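Local coordinates for protein BugD (Bordetella pertussis Tohama I, PDB 2F5X) that binds aspartic acid as a periplasmic solute receptor and probably delivers it to a transporter of the tripartite tricarboxylate family, at residues 15-20 and 73-78; 44-49 and 252-257; 63-68 and 94-99; 112-117 and 191-196; 141-146 and 187-192. All coordinates share one frame; numbering follows the deposited sequence.

In the fold
The contacts fall into two groups, consistent with the two lobes of a periplasmic binding protein. Contacts 1 and 2 lie about 10 Å apart, centre to centre, and touch where V19 meets T49 and P15 meets L46. Contact 3 is centred about 17 Å from contact 1, and L78 of contact 1 packs on T64 and V67 of contact 3. Contacts 4 and 5 have centres about 9 Å apart and share D191 and Q192 on strand 188-192; the centres of contacts 1 and 4 are about 31 Å apart. The bound aspartic acid meets Q192 of both and A145 of contact 5, whereas the T64 side chain of contact 3 stays about 10 Å away.

Contact 1. Residues 15-20 and 73-78; sequences PERPVN and DGYSIL
V19 and N20 run beside Y75, S76 and I77 as the start of a parallel strand pair, and this is the tight part of the contact. The amide N of N20 gives a hydrogen bond to Y75 O at 2.9 Å, and I77 N answers with one to N20 O at 2.8 Å. Beside these bonds the branched chains of V19 and I77 cross at about a right angle, V19 CG1 lying 3.9 Å from I77 CD1; beta-branched residues suit a buried strand. The side chain of Y75 crosses the N-terminal loop. Its hydroxyl oxygen accepts from E16 N at 2.9 Å, the amide lying at the ring edge in its plane, while the ring of P15 rests near CE1.

Toward solvent the packing gives way to charge and water. The guanidinium of R17 lies over one face of the same ring, planes 23° apart and CZ 3.9 Å from the ring centroid, a cation-pi stack displaced toward the rim. CG of R17 stands between the backbone N and the carbonyl carbon (chi1 66°), and the chain then runs extended to NE. A long salt bridge, NH2 to D73 OD2 at 3.6 Å, is supplemented by two waters that each join this pair of atoms. D73 turns its other oxygen, OD1, to Y75 N, an Asx turn, and thereby ties the salt-bridged acid to the stacked tyrosine. Further along, a third water links N20 OD1 with S76 OG.

The contact opens the parallel part (50-54, 19-23, 76-81) of a mixed alpha/beta sheet, as in periplasmic binding proteins.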
# COMPACT_ATOMS: atom_id res chain seq x y z
N PRO A 15 -4.61 -26.46 -7.32
CA PRO A 15 -4.08 -26.69 -5.97
C PRO A 15 -4.78 -27.86 -5.27
O PRO A 15 -5.99 -28.04 -5.41
CB PRO A 15 -4.42 -25.38 -5.25
CG PRO A 15 -5.69 -24.91 -5.91
CD PRO A 15 -5.72 -25.49 -7.31
N GLU A 16 -4.01 -28.63 -4.52
CA GLU A 16 -4.56 -29.80 -3.84
C GLU A 16 -4.67 -29.58 -2.33
O GLU A 16 -5.12 -30.47 -1.59
CB GLU A 16 -3.75 -31.06 -4.17
CG GLU A 16 -2.29 -31.02 -3.77
CD GLU A 16 -1.52 -32.24 -4.25
OE1 GLU A 16 -1.55 -32.54 -5.47
OE2 GLU A 16 -0.87 -32.90 -3.41
N ARG A 17 -4.26 -28.39 -1.89
CA ARG A 17 -4.39 -27.95 -0.51
C ARG A 17 -4.44 -26.41 -0.50
O ARG A 17 -4.17 -25.78 -1.53
CB ARG A 17 -3.23 -28.48 0.36
CG ARG A 17 -1.85 -27.94 0.00
CD ARG A 17 -0.70 -28.68 0.65
NE ARG A 17 0.58 -28.02 0.43
CZ ARG A 17 1.53 -28.47 -0.38
NH1 ARG A 17 1.36 -29.59 -1.07
NH2 ARG A 17 2.66 -27.80 -0.51
N PRO A 18 -4.80 -25.81 0.63
CA PRO A 18 -4.90 -24.34 0.70
C PRO A 18 -3.62 -23.60 0.26
O PRO A 18 -2.50 -24.09 0.46
CB PRO A 18 -5.22 -24.08 2.17
CG PRO A 18 -5.95 -25.33 2.59
CD PRO A 18 -5.20 -26.43 1.91
N VAL A 19 -3.83 -22.43 -0.34
CA VAL A 19 -2.74 -21.57 -0.80
C VAL A 19 -2.55 -20.45 0.21
O VAL A 19 -3.51 -19.77 0.58
CB VAL A 19 -3.08 -20.96 -2.18
CG1 VAL A 19 -2.03 -19.93 -2.61
CG2 VAL A 19 -3.21 -22.06 -3.23
N ASN A 20 -1.30 -20.28 0.66
CA ASN A 20 -0.97 -19.20 1.60
C ASN A 20 -0.66 -17.92 0.86
O ASN A 20 0.19 -17.92 -0.04
CB ASN A 20 0.22 -19.58 2.47
CG ASN A 20 -0.06 -20.80 3.35
OD1 ASN A 20 0.76 -21.71 3.44
ND2 ASN A 20 -1.21 -20.80 4.00
N ASP A 73 6.11 -23.72 -5.48
CA ASP A 73 5.10 -24.73 -5.78
C ASP A 73 3.69 -24.19 -5.97
O ASP A 73 2.76 -24.96 -6.27
CB ASP A 73 5.12 -25.85 -4.73
CG ASP A 73 4.95 -25.35 -3.32
OD1 ASP A 73 4.52 -24.18 -3.11
OD2 ASP A 73 5.20 -26.07 -2.33
N GLY A 74 3.52 -22.88 -5.79
CA GLY A 74 2.22 -22.25 -5.91
C GLY A 74 1.43 -22.18 -4.61
O GLY A 74 0.33 -21.60 -4.57
N TYR A 75 1.98 -22.75 -3.55
CA TYR A 75 1.29 -22.73 -2.25
C TYR A 75 1.72 -21.57 -1.35
O TYR A 75 1.18 -21.39 -0.26
CB TYR A 75 1.39 -24.10 -1.55
CG TYR A 75 0.71 -25.18 -2.36
CD1 TYR A 75 -0.68 -25.27 -2.42
CD2 TYR A 75 1.46 -26.07 -3.12
CE1 TYR A 75 -1.31 -26.25 -3.19
CE2 TYR A 75 0.85 -27.06 -3.89
CZ TYR A 75 -0.54 -27.14 -3.92
OH TYR A 75 -1.15 -28.11 -4.68
N SER A 76 2.68 -20.78 -1.83
CA SER A 76 3.04 -19.52 -1.19
C SER A 76 3.03 -18.42 -2.24
O SER A 76 3.80 -18.46 -3.20
CB SER A 76 4.41 -19.59 -0.54
OG SER A 76 4.46 -20.64 0.41
N ILE A 77 2.14 -17.45 -2.05
CA ILE A 77 2.06 -16.31 -2.96
C ILE A 77 2.12 -15.01 -2.17
O ILE A 77 1.88 -15.00 -0.95
CB ILE A 77 0.81 -16.38 -3.88
CG1 ILE A 77 -0.48 -16.30 -3.07
CG2 ILE A 77 0.86 -17.66 -4.72
CD1 ILE A 77 -1.77 -16.31 -3.93
N LEU A 78 2.45 -13.93 -2.87
CA LEU A 78 2.64 -12.63 -2.23
C LEU A 78 1.58 -11.66 -2.70
O LEU A 78 1.34 -11.54 -3.90
CB LEU A 78 4.03 -12.08 -2.60
CG LEU A 78 4.37 -10.68 -2.10
CD1 LEU A 78 4.55 -10.70 -0.58
CD2 LEU A 78 5.64 -10.18 -2.81
O HOH W 1 4.63 -25.75 0.39
O HOH W 2 4.33 -28.71 -3.04
O HOH W 3 2.90 -23.01 1.73

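Contact 2. Residues 44-49 and 252-257; sequences PTLGET and VDKLVK
K254 reaches from its helix to the last turn of helix 30-46, where its ammonium nitrogen NZ gives a hydrogen bond to T45 O at 2.6 Å. CG stands anti to the backbone N (chi1 179°), the chain bends at chi2 (64°), and beyond that it is extended, an outline that carries NZ from its own helix to the carbonyl. NZ sits only 16° from the carbonyl plane of T45. The neighbouring carbonyl is close as well, with K254 CE 3.3 Å from L46 O. A lysine suits this place: a positive charge beside the C-terminal carbonyls of a helix should be electrostatically favourable.

Nearer the core the approach turns apolar. L46 aims its CD1 at two neighbours on the other helix, CG of K254 at 4.3 Å and CD2 of L255 at 4.4 Å, so that the aliphatic part of the lysine continues the leucine surface. L255 in turn also packs on Y14 and I105. T45 directs its side chain to the same helix, touching S258 and A261, while its hydroxyl is bonded to M42 O one turn back. Helix 30-46 stops at G47, whose positive phi suits glycine and takes the chain out of helical geometry.

Helix 30-46 connects the neighbouring parallel strands 19-23 and 50-54, and the contact thus packs helix 249-263 against the end of a beta-alpha-beta crossover.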
# COMPACT_ATOMS: atom_id res chain seq x y z
N PRO A 44 -13.89 -19.76 -5.58
CA PRO A 44 -14.66 -20.58 -6.54
C PRO A 44 -13.84 -21.06 -7.73
O PRO A 44 -13.99 -22.21 -8.16
CB PRO A 44 -15.76 -19.62 -7.00
CG PRO A 44 -15.96 -18.73 -5.84
CD PRO A 44 -14.55 -18.46 -5.35
N THR A 45 -12.98 -20.20 -8.27
CA THR A 45 -12.17 -20.57 -9.42
C THR A 45 -10.88 -21.30 -9.05
O THR A 45 -10.48 -22.23 -9.76
CB THR A 45 -11.87 -19.35 -10.31
OG1 THR A 45 -11.30 -18.31 -9.53
CG2 THR A 45 -13.17 -18.74 -10.82
N LEU A 46 -10.23 -20.89 -7.95
CA LEU A 46 -9.02 -21.57 -7.49
C LEU A 46 -9.32 -23.03 -7.13
O LEU A 46 -8.52 -23.92 -7.43
CB LEU A 46 -8.39 -20.83 -6.30
CG LEU A 46 -7.01 -21.32 -5.81
CD1 LEU A 46 -5.94 -21.27 -6.92
CD2 LEU A 46 -6.55 -20.55 -4.58
N GLY A 47 -10.48 -23.26 -6.52
CA GLY A 47 -10.88 -24.60 -6.13
C GLY A 47 -10.24 -25.02 -4.82
O GLY A 47 -10.23 -26.21 -4.48
N GLU A 48 -9.70 -24.03 -4.11
CA GLU A 48 -9.17 -24.21 -2.77
C GLU A 48 -9.28 -22.89 -2.01
O GLU A 48 -9.41 -21.82 -2.61
CB GLU A 48 -7.70 -24.65 -2.81
CG GLU A 48 -7.47 -26.15 -2.73
CD GLU A 48 -7.73 -26.73 -1.35
OE1 GLU A 48 -7.97 -25.94 -0.40
OE2 GLU A 48 -7.68 -27.96 -1.21
N THR A 49 -9.22 -22.97 -0.68
CA THR A 49 -9.23 -21.79 0.16
C THR A 49 -7.87 -21.07 0.07
O THR A 49 -6.83 -21.71 -0.13
CB THR A 49 -9.55 -22.16 1.63
OG1 THR A 49 -8.77 -23.29 2.03
CG2 THR A 49 -10.98 -22.69 1.75
N VAL A 252 1.27 -20.95 -12.38
CA VAL A 252 1.09 -19.53 -12.66
C VAL A 252 -0.21 -19.28 -13.46
O VAL A 252 -0.98 -18.39 -13.13
CB VAL A 252 2.32 -18.92 -13.40
CG1 VAL A 252 2.07 -17.46 -13.81
CG2 VAL A 252 3.56 -19.02 -12.52
N ASP A 253 -0.44 -20.08 -14.50
CA ASP A 253 -1.65 -19.94 -15.32
C ASP A 253 -2.93 -20.05 -14.48
O ASP A 253 -3.88 -19.27 -14.66
CB ASP A 253 -1.69 -21.02 -16.42
CG ASP A 253 -0.70 -20.76 -17.56
OD1 ASP A 253 -0.07 -19.68 -17.61
OD2 ASP A 253 -0.51 -21.61 -18.46
N LYS A 254 -2.95 -21.02 -13.57
CA LYS A 254 -4.09 -21.23 -12.69
C LYS A 254 -4.28 -20.03 -11.77
O LYS A 254 -5.42 -19.57 -11.56
CB LYS A 254 -3.91 -22.51 -11.86
CG LYS A 254 -5.05 -22.80 -10.86
CD LYS A 254 -6.38 -23.09 -11.56
CE LYS A 254 -7.44 -23.45 -10.53
NZ LYS A 254 -8.79 -23.66 -11.14
N LEU A 255 -3.17 -19.52 -11.24
CA LEU A 255 -3.22 -18.34 -10.38
C LEU A 255 -3.72 -17.10 -11.14
O LEU A 255 -4.49 -16.33 -10.59
CB LEU A 255 -1.87 -18.09 -9.71
CG LEU A 255 -1.52 -19.05 -8.56
CD1 LEU A 255 -0.02 -19.01 -8.24
CD2 LEU A 255 -2.34 -18.76 -7.29
N VAL A 256 -3.28 -16.93 -12.39
CA VAL A 256 -3.75 -15.80 -13.21
C VAL A 256 -5.27 -15.88 -13.42
O VAL A 256 -5.99 -14.89 -13.23
CB VAL A 256 -3.00 -15.72 -14.57
CG1 VAL A 256 -3.63 -14.69 -15.47
CG2 VAL A 256 -1.54 -15.35 -14.33
N LYS A 257 -5.76 -17.06 -13.78
CA LYS A 257 -7.18 -17.25 -14.02
C LYS A 257 -8.00 -16.97 -12.76
O LYS A 257 -9.07 -16.36 -12.83
CB LYS A 257 -7.46 -18.67 -14.51
CG LYS A 257 -7.11 -18.86 -15.96
CD LYS A 257 -7.05 -20.33 -16.32
CE LYS A 257 -8.42 -20.88 -16.57
NZ LYS A 257 -8.32 -22.26 -17.12

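Contact 3. Residues 63-68 and 94-99; sequences GTTQVA and PGYEPY
T64 and Y96 form the heart of this contact through a CH-pi interaction. The methyl CG2 of T64 sits over the centre of the tyrosine ring, 3.5 Å from the centroid and 8° off the ring normal, so that all six ring carbons share the contact. The CB of Y96 points toward the helix, and one face of its ring takes the methyl.

A68, one helical turn beyond T64, makes an apolar contact, its CB 4.0 Å from CB of Y96; a methyl-sized side chain suits the close approach of loop and helix. F102 touches T64, A68 and Y96 and extends the same apolar cluster.

The polar contacts run through hydroxyls. T65 OG1 is 3.1 Å from P94 O at an angle too poor for a hydrogen bond, its partner being T61 O within the helix. The same oxygen lies 3.2 Å from CA of G95, where a beta carbon would collide with it; the positive phi of G95 (104°) would also press that carbon against the carbonyl oxygen of P94, so glycine suits the place doubly. At the hydroxyl end of the ring a water donates to T64 OG1 at 3.1 Å and to Y96 OH at 3.0 Å. Y96 OH is also bonded to F84 O.

The chemistry thus uses both branches of threonine: the methyl covers an aromatic face, while the hydroxyl is bonded to the carbonyl of G60, just before the helix, and to a water. The loop meets helix 61-68 through carbon contacts and this shared water, with no direct hydrogen bond between the segments.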
# COMPACT_ATOMS: atom_id res chain seq x y z
N GLY A 63 8.25 -9.63 4.57
CA GLY A 63 7.24 -10.47 3.96
C GLY A 63 7.53 -10.77 2.50
O GLY A 63 7.37 -11.91 2.04
N THR A 64 7.97 -9.75 1.77
CA THR A 64 8.30 -9.91 0.36
C THR A 64 9.43 -10.91 0.20
O THR A 64 9.37 -11.80 -0.66
CB THR A 64 8.66 -8.56 -0.25
OG1 THR A 64 7.50 -7.71 -0.23
CG2 THR A 64 9.01 -8.72 -1.75
N THR A 65 10.44 -10.77 1.05
CA THR A 65 11.59 -11.66 1.04
C THR A 65 11.18 -13.09 1.37
O THR A 65 11.69 -14.03 0.75
CB THR A 65 12.64 -11.16 2.05
OG1 THR A 65 13.16 -9.92 1.57
CG2 THR A 65 13.86 -12.08 2.08
N GLN A 66 10.26 -13.24 2.32
CA GLN A 66 9.76 -14.57 2.69
C GLN A 66 9.22 -15.33 1.47
O GLN A 66 9.56 -16.50 1.26
CB GLN A 66 8.71 -14.49 3.79
CG GLN A 66 8.24 -15.87 4.22
CD GLN A 66 7.18 -15.82 5.29
OE1 GLN A 66 7.42 -15.29 6.38
NE2 GLN A 66 6.00 -16.36 4.99
N VAL A 67 8.38 -14.67 0.68
CA VAL A 67 7.86 -15.31 -0.53
C VAL A 67 8.97 -15.51 -1.56
O VAL A 67 9.01 -16.56 -2.22
CB VAL A 67 6.64 -14.56 -1.12
CG1 VAL A 67 6.11 -15.28 -2.36
CG2 VAL A 67 5.54 -14.47 -0.08
N ALA A 68 9.89 -14.55 -1.68
CA ALA A 68 11.00 -14.73 -2.63
C ALA A 68 11.78 -16.02 -2.34
O ALA A 68 12.25 -16.68 -3.27
CB ALA A 68 11.95 -13.53 -2.61
N PRO A 94 17.33 -5.21 -0.03
CA PRO A 94 15.95 -5.38 0.43
C PRO A 94 15.55 -6.84 0.64
O PRO A 94 14.47 -7.08 1.20
CB PRO A 94 15.14 -4.75 -0.70
CG PRO A 94 15.98 -4.94 -1.90
CD PRO A 94 17.40 -4.78 -1.44
N GLY A 95 16.38 -7.78 0.20
CA GLY A 95 16.10 -9.20 0.39
C GLY A 95 15.61 -9.90 -0.86
O GLY A 95 15.48 -11.13 -0.88
N TYR A 96 15.33 -9.13 -1.90
CA TYR A 96 14.81 -9.68 -3.15
C TYR A 96 15.25 -8.80 -4.31
O TYR A 96 15.72 -7.68 -4.11
CB TYR A 96 13.28 -9.79 -3.12
CG TYR A 96 12.58 -8.46 -2.98
CD1 TYR A 96 12.01 -7.83 -4.10
CD2 TYR A 96 12.51 -7.80 -1.76
CE1 TYR A 96 11.40 -6.58 -3.99
CE2 TYR A 96 11.90 -6.56 -1.63
CZ TYR A 96 11.35 -5.96 -2.76
OH TYR A 96 10.73 -4.74 -2.65
N GLU A 97 15.09 -9.34 -5.51
CA GLU A 97 15.42 -8.67 -6.75
C GLU A 97 14.06 -8.39 -7.42
O GLU A 97 13.33 -9.33 -7.75
CB GLU A 97 16.30 -9.60 -7.61
CG GLU A 97 17.37 -8.91 -8.43
CD GLU A 97 16.87 -8.43 -9.78
OE1 GLU A 97 17.70 -8.32 -10.71
OE2 GLU A 97 15.66 -8.15 -9.92
N PRO A 98 13.68 -7.12 -7.59
CA PRO A 98 12.29 -6.81 -7.99
C PRO A 98 11.91 -7.35 -9.37
O PRO A 98 10.73 -7.64 -9.61
CB PRO A 98 12.26 -5.27 -7.95
CG PRO A 98 13.68 -4.87 -8.18
CD PRO A 98 14.50 -5.90 -7.42
N TYR A 99 12.89 -7.50 -10.26
CA TYR A 99 12.60 -7.96 -11.61
C TYR A 99 12.71 -9.47 -11.80
O TYR A 99 12.19 -10.00 -12.78
CB TYR A 99 13.52 -7.27 -12.62
CG TYR A 99 13.62 -5.77 -12.44
CD1 TYR A 99 12.50 -4.94 -12.56
CD2 TYR A 99 14.85 -5.17 -12.15
CE1 TYR A 99 12.60 -3.55 -12.41
CE2 TYR A 99 14.97 -3.80 -12.00
CZ TYR A 99 13.85 -2.99 -12.13
OH TYR A 99 13.98 -1.63 -11.98
O HOH W 4 8.98 -4.97 -0.26

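Contact 4. Residues 112-117 and 191-196; sequences PMTIIA and DQTTNT
M113, a selenomethionine, faces Q192 across a non-hydrogen-bonded antiparallel pair; the side chains diverge, though their CG atoms remain 4.0 Å apart. Q192 extends its chain to the ligand pocket, where OE1 receives the amino group of the bound aspartic acid, and M113 bends at chi3 so that CE lies over the backbone of D191, 3.6 Å from CA.

Next come the bonds that fix the backbone carrying Q192. T114 N donates to D191 O at 2.8 Å and D191 N returns a bond to T114 O, while T193 N, the first residue of the helix, donates to P112 O at 3.1 Å. On the face where T114 and D191 project, T114 OG1 and T196 OG1 are hydrogen-bonded at 2.8 Å, their side chains sliding past each other in opposite directions. Threonine serves twice here, for CG2 of T114 also packs on CG2 of T193 at 3.7 Å. I116 CD1 adds an apolar contact to T196 CG2.

Outward again, D191 steadies the turn into the helix. Its OD2 uses the syn lone pair for N195 ND2, 2.7 Å away and in the amide plane, and OD1 is approached by Q192 N from 47° above the carboxylate plane. T174, another pocket residue, donates its hydroxyl to the same OD1. These donors would probably stabilise a charged carboxylate in this buried place.

Q192 occupies the N-cap position of helix 193-201, and its carbonyl accepts from N195 N at 2.9 Å. A strand running directly into a helix, with a ligand-binding residue at the junction, forms this part of the solute pocket.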
# COMPACT_ATOMS: atom_id res chain seq x y z
N PRO A 112 -5.91 5.07 -3.40
CA PRO A 112 -5.45 6.42 -3.10
C PRO A 112 -5.15 6.59 -1.62
O PRO A 112 -5.53 5.74 -0.80
CB PRO A 112 -6.63 7.30 -3.53
CG PRO A 112 -7.85 6.42 -3.30
CD PRO A 112 -7.38 5.00 -3.53
N MSE A 113 -4.46 7.67 -1.27
CA MSE A 113 -4.14 7.93 0.13
C MSE A 113 -4.78 9.22 0.66
O MSE A 113 -5.15 10.12 -0.12
CB MSE A 113 -2.63 7.90 0.33
CG MSE A 113 -2.01 6.57 -0.14
SE MSE A 113 -0.12 6.54 0.13
CE MSE A 113 -0.17 6.22 2.08
N THR A 114 -4.93 9.28 1.98
CA THR A 114 -5.45 10.44 2.68
C THR A 114 -4.45 10.91 3.72
O THR A 114 -3.89 10.09 4.46
CB THR A 114 -6.76 10.08 3.44
OG1 THR A 114 -6.54 8.91 4.24
CG2 THR A 114 -7.87 9.69 2.45
N ILE A 115 -4.24 12.22 3.78
CA ILE A 115 -3.46 12.84 4.86
C ILE A 115 -4.42 13.07 6.02
O ILE A 115 -5.40 13.80 5.89
CB ILE A 115 -2.86 14.20 4.40
CG1 ILE A 115 -2.00 14.04 3.13
CG2 ILE A 115 -2.08 14.89 5.56
CD1 ILE A 115 -0.63 13.58 3.37
N ILE A 116 -4.13 12.42 7.15
CA ILE A 116 -5.01 12.49 8.32
C ILE A 116 -4.21 12.83 9.58
O ILE A 116 -2.98 12.72 9.61
CB ILE A 116 -5.79 11.15 8.54
CG1 ILE A 116 -4.82 9.97 8.78
CG2 ILE A 116 -6.77 10.87 7.39
CD1 ILE A 116 -5.55 8.69 9.26
N ALA A 117 -4.92 13.22 10.63
CA ALA A 117 -4.29 13.47 11.92
C ALA A 117 -5.21 13.02 13.05
O ALA A 117 -6.39 12.73 12.83
CB ALA A 117 -3.95 14.95 12.07
N ASP A 191 -2.12 7.61 4.80
CA ASP A 191 -2.52 6.19 4.82
C ASP A 191 -3.57 5.94 3.73
O ASP A 191 -4.18 6.89 3.22
CB ASP A 191 -2.99 5.85 6.25
CG ASP A 191 -3.31 4.37 6.47
OD1 ASP A 191 -2.92 3.46 5.70
OD2 ASP A 191 -3.96 4.04 7.48
N GLN A 192 -3.74 4.69 3.34
CA GLN A 192 -4.63 4.33 2.23
C GLN A 192 -6.09 4.35 2.64
O GLN A 192 -6.40 4.05 3.79
CB GLN A 192 -4.27 2.95 1.71
CG GLN A 192 -2.88 2.89 1.07
CD GLN A 192 -2.36 1.48 1.06
OE1 GLN A 192 -1.50 1.11 1.87
NE2 GLN A 192 -2.90 0.67 0.19
N THR A 193 -6.97 4.69 1.70
CA THR A 193 -8.41 4.74 1.97
C THR A 193 -9.01 3.39 2.40
O THR A 193 -10.04 3.36 3.06
CB THR A 193 -9.21 5.32 0.78
OG1 THR A 193 -8.96 4.54 -0.41
CG2 THR A 193 -8.72 6.73 0.44
N THR A 194 -8.36 2.29 2.04
CA THR A 194 -8.80 0.96 2.50
C THR A 194 -8.60 0.80 4.01
O THR A 194 -9.12 -0.15 4.61
CB THR A 194 -8.02 -0.14 1.78
OG1 THR A 194 -6.65 0.27 1.69
CG2 THR A 194 -8.50 -0.29 0.33
N ASN A 195 -7.82 1.70 4.61
CA ASN A 195 -7.68 1.74 6.07
C ASN A 195 -8.31 2.96 6.75
O ASN A 195 -8.69 2.89 7.94
CB ASN A 195 -6.20 1.61 6.48
CG ASN A 195 -6.03 1.21 7.94
OD1 ASN A 195 -6.65 0.24 8.40
ND2 ASN A 195 -5.20 1.94 8.67
N THR A 196 -8.42 4.07 6.02
CA THR A 196 -8.80 5.33 6.66
C THR A 196 -10.27 5.71 6.48
O THR A 196 -10.77 6.54 7.23
CB THR A 196 -7.96 6.51 6.16
OG1 THR A 196 -8.19 6.70 4.76
CG2 THR A 196 -6.48 6.24 6.30

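Contact 5. Residues 141-146 and 187-192; sequences SLANAG and DLMCDQ. With ASP (aspartic acid), chain D.
A parallel strand pair, S141-N144 beside L188-Q192, leads toward the ligand pocket, the two short strand axes inclined at 27°. At its outer end D187 grips S141: OD2 accepts from S141 N at 2.9 Å, the donor lying above the carboxylate plane, while D187 N bonds to S141 O. The other carboxylate oxygen, OD1, is salt-bridged to R118, so aspartate can serve the strand and a basic neighbour together. A143 N then donates to L188 O at 2.9 Å. On one face of the sheet L142 CD1 reaches CG of L188 at 4.1 Å; on the other, the small CB of A143 lies against the selenium of M189, a selenomethionine.

Strand 141-144 also pairs in parallel with 167-170, and helix 150-162 joins those two as a beta-alpha-beta crossover, to which C190 is bound by its disulfide with C154. Farther along, the strands diverge and a water spans them, donating to A143 O at 2.8 Å and accepting from C190 N. Beyond it, N144 OD1 accepts from G146 N in an Asx turn that encloses A145, whose CB touches CG of the bound aspartic acid at 3.8 Å, with Q192 OE1 of the other strand 3.0 Å from the ligand N.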
# COMPACT_ATOMS: atom_id res chain seq x y z
N SER A 141 4.66 14.43 15.60
CA SER A 141 5.13 13.10 15.19
C SER A 141 4.36 12.60 13.97
O SER A 141 3.14 12.76 13.86
CB SER A 141 4.98 12.09 16.33
OG SER A 141 3.64 12.03 16.78
N LEU A 142 5.11 11.99 13.05
CA LEU A 142 4.56 11.40 11.85
C LEU A 142 4.68 9.89 11.97
O LEU A 142 5.75 9.39 12.33
CB LEU A 142 5.35 11.90 10.63
CG LEU A 142 5.05 11.28 9.27
CD1 LEU A 142 3.69 11.74 8.75
CD2 LEU A 142 6.15 11.65 8.28
N ALA A 143 3.60 9.17 11.67
CA ALA A 143 3.62 7.71 11.69
C ALA A 143 3.77 7.16 10.28
O ALA A 143 3.21 7.71 9.33
CB ALA A 143 2.33 7.18 12.31
N ASN A 144 4.52 6.06 10.14
CA ASN A 144 4.46 5.25 8.91
C ASN A 144 4.63 3.76 9.24
O ASN A 144 4.77 3.39 10.41
CB ASN A 144 5.48 5.73 7.85
CG ASN A 144 6.93 5.55 8.28
OD1 ASN A 144 7.28 4.62 9.00
ND2 ASN A 144 7.79 6.46 7.82
N ALA A 145 4.60 2.93 8.21
CA ALA A 145 4.69 1.48 8.40
C ALA A 145 6.08 0.95 8.02
O ALA A 145 6.23 -0.19 7.55
CB ALA A 145 3.56 0.75 7.62
N GLY A 146 7.09 1.80 8.23
CA GLY A 146 8.50 1.44 8.02
C GLY A 146 9.00 1.87 6.66
O GLY A 146 8.21 2.06 5.74
N ASP A 187 0.76 11.89 15.85
CA ASP A 187 -0.04 13.05 15.42
C ASP A 187 -0.60 12.99 14.01
O ASP A 187 -1.76 13.32 13.80
CB ASP A 187 0.76 14.35 15.56
CG ASP A 187 1.24 14.60 16.97
OD1 ASP A 187 0.55 14.23 17.93
OD2 ASP A 187 2.31 15.17 17.20
N LEU A 188 0.24 12.59 13.06
CA LEU A 188 -0.02 12.81 11.64
C LEU A 188 0.33 11.56 10.85
O LEU A 188 1.29 10.88 11.20
CB LEU A 188 0.87 13.98 11.19
CG LEU A 188 0.83 14.49 9.76
CD1 LEU A 188 -0.52 15.16 9.48
CD2 LEU A 188 1.99 15.47 9.56
N MSE A 189 -0.44 11.24 9.81
CA MSE A 189 -0.14 10.08 8.98
C MSE A 189 -0.71 10.22 7.58
O MSE A 189 -1.77 10.82 7.40
CB MSE A 189 -0.75 8.83 9.63
CG MSE A 189 -0.51 7.53 8.89
SE MSE A 189 -0.89 6.01 10.03
CE MSE A 189 -2.85 5.97 10.07
N CYS A 190 -0.02 9.67 6.59
CA CYS A 190 -0.62 9.45 5.28
C CYS A 190 -0.89 7.97 5.15
O CYS A 190 0.01 7.16 5.36
CB CYS A 190 0.35 9.87 4.18
SG CYS A 190 -0.37 9.95 2.51
N ASP A 191 -2.12 7.61 4.80
CA ASP A 191 -2.52 6.19 4.82
C ASP A 191 -3.57 5.94 3.73
O ASP A 191 -4.18 6.89 3.22
CB ASP A 191 -2.99 5.85 6.25
CG ASP A 191 -3.31 4.37 6.47
OD1 ASP A 191 -2.92 3.46 5.70
OD2 ASP A 191 -3.96 4.04 7.48
N GLN A 192 -3.74 4.69 3.34
CA GLN A 192 -4.63 4.33 2.23
C GLN A 192 -6.09 4.35 2.64
O GLN A 192 -6.40 4.05 3.79
CB GLN A 192 -4.27 2.95 1.71
CG GLN A 192 -2.88 2.89 1.07
CD GLN A 192 -2.36 1.48 1.06
OE1 GLN A 192 -1.50 1.11 1.87
NE2 GLN A 192 -2.90 0.67 0.19
N ASP D . -0.19 -1.19 3.20
CA ASP D . 0.43 -1.26 4.56
C ASP D . -0.42 -2.09 5.52
O ASP D . -0.33 -1.92 6.75
CB ASP D . 0.62 0.14 5.13
CG ASP D . 1.64 0.93 4.36
OD1 ASP D . 1.72 2.16 4.59
OD2 ASP D . 2.40 0.41 3.50
OXT ASP D . -1.18 -2.93 5.04
O HOH W 5 2.82 8.80 6.76